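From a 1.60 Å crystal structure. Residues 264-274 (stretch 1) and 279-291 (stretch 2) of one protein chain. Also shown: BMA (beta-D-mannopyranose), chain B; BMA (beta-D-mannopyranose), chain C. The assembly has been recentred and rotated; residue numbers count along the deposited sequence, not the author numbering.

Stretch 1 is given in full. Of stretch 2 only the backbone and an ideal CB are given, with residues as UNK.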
# COMPACT_ATOMS: atom_id res chain seq x y z
N ASP A 264 -5.69 -12.91 13.64
CA ASP A 264 -5.04 -11.87 14.43
C ASP A 264 -3.73 -11.42 13.79
O ASP A 264 -2.78 -12.20 13.67
CB ASP A 264 -4.80 -12.35 15.86
CG ASP A 264 -4.13 -11.29 16.69
OD1 ASP A 264 -4.79 -10.25 16.97
OD2 ASP A 264 -2.94 -11.47 17.01
N TRP A 265 -3.68 -10.14 13.45
CA TRP A 265 -2.56 -9.59 12.68
C TRP A 265 -1.24 -9.69 13.43
O TRP A 265 -0.24 -10.17 12.89
CB TRP A 265 -2.89 -8.14 12.32
CG TRP A 265 -1.72 -7.36 11.87
CD1 TRP A 265 -1.25 -6.24 12.45
CD2 TRP A 265 -0.84 -7.65 10.76
NE1 TRP A 265 -0.15 -5.78 11.77
CE2 TRP A 265 0.12 -6.63 10.72
CE3 TRP A 265 -0.79 -8.66 9.79
CZ2 TRP A 265 1.14 -6.57 9.76
CZ3 TRP A 265 0.24 -8.61 8.82
CH2 TRP A 265 1.18 -7.57 8.82
N GLU A 266 -1.22 -9.24 14.69
CA GLU A 266 0.05 -9.11 15.40
C GLU A 266 0.68 -10.46 15.66
O GLU A 266 1.90 -10.61 15.53
CB GLU A 266 -0.15 -8.37 16.72
CG GLU A 266 -0.44 -6.90 16.54
CD GLU A 266 0.72 -6.13 15.95
OE1 GLU A 266 1.82 -6.70 15.83
OE2 GLU A 266 0.57 -4.93 15.64
N SER A 267 -0.13 -11.45 16.03
CA SER A 267 0.41 -12.80 16.21
C SER A 267 0.76 -13.45 14.88
O SER A 267 1.63 -14.32 14.84
CB SER A 267 -0.56 -13.70 16.99
OG SER A 267 -1.87 -13.70 16.46
N SER A 268 0.11 -13.03 13.78
CA SER A 268 0.44 -13.63 12.49
C SER A 268 1.90 -13.36 12.12
O SER A 268 2.52 -14.18 11.43
CB SER A 268 -0.51 -13.13 11.40
OG SER A 268 -0.12 -11.90 10.84
N LYS A 269 2.46 -12.24 12.57
CA LYS A 269 3.87 -11.97 12.30
C LYS A 269 4.75 -13.06 12.89
O LYS A 269 5.58 -13.65 12.20
CB LYS A 269 4.26 -10.60 12.88
CG LYS A 269 3.64 -9.40 12.17
CD LYS A 269 3.89 -8.16 12.98
CE LYS A 269 3.00 -7.00 12.53
NZ LYS A 269 3.21 -5.78 13.39
N GLY A 270 4.56 -13.35 14.18
CA GLY A 270 5.38 -14.36 14.81
C GLY A 270 5.15 -15.73 14.18
O GLY A 270 6.09 -16.53 14.05
N LYS A 271 3.92 -16.01 13.79
CA LYS A 271 3.61 -17.31 13.20
C LYS A 271 4.32 -17.50 11.86
O LYS A 271 4.81 -18.59 11.58
CB LYS A 271 2.10 -17.46 13.02
CG LYS A 271 1.32 -17.60 14.31
CD LYS A 271 -0.12 -17.94 13.98
CE LYS A 271 -1.00 -17.96 15.18
NZ LYS A 271 -2.40 -17.99 14.72
N MET A 272 4.37 -16.46 11.02
CA MET A 272 5.14 -16.52 9.78
C MET A 272 6.61 -16.80 10.07
O MET A 272 7.24 -17.67 9.46
CB MET A 272 4.98 -15.21 9.01
CG MET A 272 6.06 -14.91 7.96
SD MET A 272 5.89 -15.98 6.53
CE MET A 272 4.44 -15.22 5.83
N ASN A 273 7.18 -16.05 11.02
CA ASN A 273 8.59 -16.18 11.35
C ASN A 273 8.90 -17.60 11.81
O ASN A 273 9.98 -18.14 11.52
CB ASN A 273 8.95 -15.18 12.45
CG ASN A 273 10.45 -15.06 12.68
OD1 ASN A 273 11.04 -15.85 13.43
ND2 ASN A 273 11.07 -14.08 12.02
N ASN A 274 7.97 -18.22 12.50
CA ASN A 274 8.22 -19.53 13.10
C ASN A 274 7.72 -20.67 12.23
O ASN A 274 7.77 -21.83 12.66
CB ASN A 274 7.60 -19.59 14.48
CG ASN A 274 8.32 -18.67 15.49
OD1 ASN A 274 9.57 -18.62 15.55
ND2 ASN A 274 7.55 -17.91 16.24
N UNK A 279 2.27 -18.43 3.66
CA UNK A 279 2.22 -17.23 2.84
C UNK A 279 1.21 -16.22 3.37
O UNK A 279 0.21 -16.56 3.99
CB UNK A 279 1.88 -17.60 1.39
N UNK A 280 1.52 -14.95 3.10
CA UNK A 280 0.59 -13.85 3.30
C UNK A 280 0.75 -12.88 2.14
O UNK A 280 1.87 -12.55 1.77
CB UNK A 280 0.83 -13.15 4.64
N UNK A 281 -0.37 -12.42 1.58
CA UNK A 281 -0.35 -11.57 0.41
C UNK A 281 -0.28 -10.14 0.95
O UNK A 281 -1.28 -9.55 1.34
CB UNK A 281 -1.57 -11.80 -0.49
N UNK A 282 0.93 -9.61 1.02
CA UNK A 282 1.18 -8.31 1.64
C UNK A 282 2.26 -7.61 0.85
O UNK A 282 3.05 -8.24 0.16
CB UNK A 282 1.58 -8.45 3.11
N UNK A 283 2.31 -6.30 0.97
CA UNK A 283 3.35 -5.57 0.30
C UNK A 283 4.70 -5.73 1.00
O UNK A 283 4.80 -6.27 2.09
CB UNK A 283 2.97 -4.09 0.21
N UNK A 284 5.73 -5.23 0.32
CA UNK A 284 7.11 -5.41 0.75
C UNK A 284 7.39 -4.81 2.11
O UNK A 284 8.34 -5.23 2.79
CB UNK A 284 8.06 -4.80 -0.28
N UNK A 285 6.60 -3.83 2.53
CA UNK A 285 6.76 -3.24 3.85
C UNK A 285 6.63 -4.28 4.96
O UNK A 285 7.13 -4.06 6.07
CB UNK A 285 5.73 -2.13 4.05
N UNK A 286 6.01 -5.42 4.68
CA UNK A 286 5.76 -6.43 5.70
C UNK A 286 6.98 -7.29 5.97
O UNK A 286 7.08 -7.88 7.05
CB UNK A 286 4.59 -7.32 5.28
N UNK A 287 7.92 -7.34 5.03
CA UNK A 287 9.07 -8.23 5.19
C UNK A 287 9.84 -7.95 6.46
O UNK A 287 10.03 -8.89 7.27
CB UNK A 287 10.01 -8.11 3.99
N UNK A 288 10.28 -6.72 6.75
CA UNK A 288 11.02 -6.51 8.01
C UNK A 288 10.17 -6.79 9.25
O UNK A 288 10.70 -7.23 10.28
CB UNK A 288 11.54 -5.07 8.07
N UNK A 289 8.87 -6.55 9.19
CA UNK A 289 8.03 -6.81 10.36
C UNK A 289 7.91 -8.30 10.64
O UNK A 289 7.81 -8.72 11.80
CB UNK A 289 6.64 -6.20 10.16
N UNK A 290 7.82 -9.12 9.58
CA UNK A 290 7.86 -10.56 9.76
C UNK A 290 9.24 -11.01 10.25
O UNK A 290 9.34 -11.90 11.10
CB UNK A 290 7.50 -11.27 8.45
N UNK A 291 10.31 -10.41 9.75
CA UNK A 291 11.64 -10.89 10.10
C UNK A 291 11.96 -10.58 11.55
O UNK A 291 12.66 -11.35 12.22
CB UNK A 291 12.69 -10.27 9.18
C1 BMA B . 1.06 -2.27 13.13
C2 BMA B . 2.04 -2.35 11.93
C3 BMA B . 1.42 -1.63 10.73
C4 BMA B . -0.02 -2.02 10.54
C5 BMA B . -0.80 -1.90 11.86
C6 BMA B . -2.26 -2.25 11.68
O1 BMA B . 1.66 -3.08 14.09
O2 BMA B . 2.16 -3.76 11.56
O3 BMA B . 2.14 -1.88 9.57
O4 BMA B . -0.64 -1.18 9.57
O5 BMA B . -0.20 -2.74 12.82
O6 BMA B . -2.93 -1.71 12.83
C1 BMA C . -0.41 -1.43 8.21
C2 BMA C . -1.72 -0.91 7.53
C3 BMA C . -1.53 -0.97 6.05
C4 BMA C . -0.20 -0.36 5.62
C5 BMA C . 0.96 -1.01 6.37
C6 BMA C . 2.29 -0.36 6.01
O2 BMA C . -1.92 0.48 7.80
O3 BMA C . -2.59 -0.32 5.33
O4 BMA C . -0.05 -0.60 4.24
O5 BMA C . 0.74 -0.81 7.77
O6 BMA C . 2.31 1.01 6.43

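Position 279 has extended backbone angles (-141/151), and its CA-to-CB bond points away from stretch 1, with nothing of that stretch within 5.5 Å of the ideal CB. Beta-branched residues suit such a strand, though stretch 1 selects none of them. The deposited residue is Thr279, whose contact is through backbone: its C lies 4.2 Å from Met272 CE.

At 280 (-141/135) the bond points toward the helix, and the ideal CB is 4.3 Å from Met272 CE. Ahead lie the Met272 side chain, Ser268 O and Ser268 OG, so a long, flexible apolar chain would fit, methionine or leucine among others. Met280 occupies it with chi1 m and chi2 t; its CE reaches 3.7 Å from Met272 CB and 3.6 Å from Ser268 O, and its SD lies 3.7 Å from Ser268 OG.

Position 281 is out of reach and unconstrained from here; it is Val281. Position 282 again points toward stretch 1, but its ideal CB has no neighbor there within 5.5 Å. The six-membered ring of Trp265 lies farther out, which favors a medium or large apolar chain. Leu282 bridges the gap, placing CD1 3.9 Å from Trp265 CZ3, at the ring edge.

Positions 283 and 284 are also out of reach. A type I turn runs from 283 to 286, closed by the bond from the 286 N to the 283 O (3.0 Å), and small residues are easily accommodated: Gly283 and Ala284.

The bond at 285 runs sideways, yet the Trp265 ring and both mannoses lie within range of a long side chain. Carbohydrate commonly packs on aromatic rings, so tryptophan, tyrosine or phenylalanine would suit. Trp285, chi1 p, puts CH2 4.0 Å from Trp265 CH2, while C6 of the chain C mannose sits over one ring face, 3.4 Å from Trp285 CD2.

Position 286 points sideways, with its ideal CB 4.9 Å from Trp265 CH2. A small residue is comfortable; Ala286 makes no closer contact. Positions 287 and 288 are out of reach of stretch 1, which leaves the choice open; they are Val287 and Pro288.

Position 289 (-69/-39) points toward Lys269, its ideal CB 4.4 Å from Lys269 CD. The Lys269 amine and the chain B mannose hydroxyls invite a polar chain of some length: glutamine, glutamate or asparagine. In Gln289, OE1 accepts from O2 of the chain B mannose (2.5 Å) and, weakly, from Lys269 NZ (3.3 Å), while NE2 donates to O3 of the same sugar (3.2 Å). Since Lys269 NZ also donates to O2 of the chain B mannose (2.9 Å), lysine, amide and sugar are tied together.

At 290 the ideal CB is only 3.9 Å from Met272 CG, and a groove leads past Lys269 to Trp265. A slender apolar chain suits it. Met290 lays SD 3.6 Å from Lys269 CA and CE 3.7 Å from Trp265 CH2; its backbone O accepts from Asn273 ND2 (2.9 Å, 152°).

Position 291 points away, permitting a long polar chain. Lys291 takes it.

Stretch 2 (279-291) TMVLGAWAVPQMK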
# COMPACT_ATOMS: atom_id res chain seq x y z
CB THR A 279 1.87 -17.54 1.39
OG1 THR A 279 0.51 -17.99 1.30
CG2 THR A 279 2.78 -18.63 0.82
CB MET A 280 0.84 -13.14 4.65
CG MET A 280 0.37 -13.97 5.82
SD MET A 280 0.30 -13.06 7.36
CE MET A 280 1.95 -13.33 8.00
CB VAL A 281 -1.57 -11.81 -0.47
CG1 VAL A 281 -1.60 -10.85 -1.66
CG2 VAL A 281 -1.55 -13.26 -0.96
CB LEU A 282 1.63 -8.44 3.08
CG LEU A 282 0.64 -9.10 4.03
CD1 LEU A 282 1.37 -9.66 5.25
CD2 LEU A 282 -0.40 -8.09 4.44
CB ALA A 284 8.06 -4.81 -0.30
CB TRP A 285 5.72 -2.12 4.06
CG TRP A 285 4.36 -2.64 3.86
CD1 TRP A 285 3.62 -2.59 2.72
CD2 TRP A 285 3.55 -3.31 4.83
NE1 TRP A 285 2.40 -3.20 2.91
CE2 TRP A 285 2.34 -3.66 4.19
CE3 TRP A 285 3.73 -3.67 6.17
CZ2 TRP A 285 1.33 -4.33 4.84
CZ3 TRP A 285 2.73 -4.35 6.81
CH2 TRP A 285 1.53 -4.65 6.16
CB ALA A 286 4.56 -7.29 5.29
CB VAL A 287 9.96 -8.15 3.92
CG1 VAL A 287 11.20 -9.00 4.09
CG2 VAL A 287 9.18 -8.61 2.71
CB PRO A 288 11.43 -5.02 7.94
CG PRO A 288 10.41 -4.39 7.04
CD PRO A 288 10.16 -5.47 5.97
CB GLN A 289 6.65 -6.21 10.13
CG GLN A 289 6.62 -4.71 10.03
CD GLN A 289 5.22 -4.13 9.98
OE1 GLN A 289 4.27 -4.70 10.49
NE2 GLN A 289 5.09 -3.00 9.32
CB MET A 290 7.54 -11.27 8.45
CG MET A 290 6.21 -10.90 7.80
SD MET A 290 4.83 -11.32 8.84
CE MET A 290 3.51 -10.32 8.12
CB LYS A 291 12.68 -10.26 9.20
CG LYS A 291 12.74 -10.78 7.78
CD LYS A 291 13.83 -10.09 7.01
CE LYS A 291 13.96 -10.72 5.64
NZ LYS A 291 14.08 -12.19 5.69
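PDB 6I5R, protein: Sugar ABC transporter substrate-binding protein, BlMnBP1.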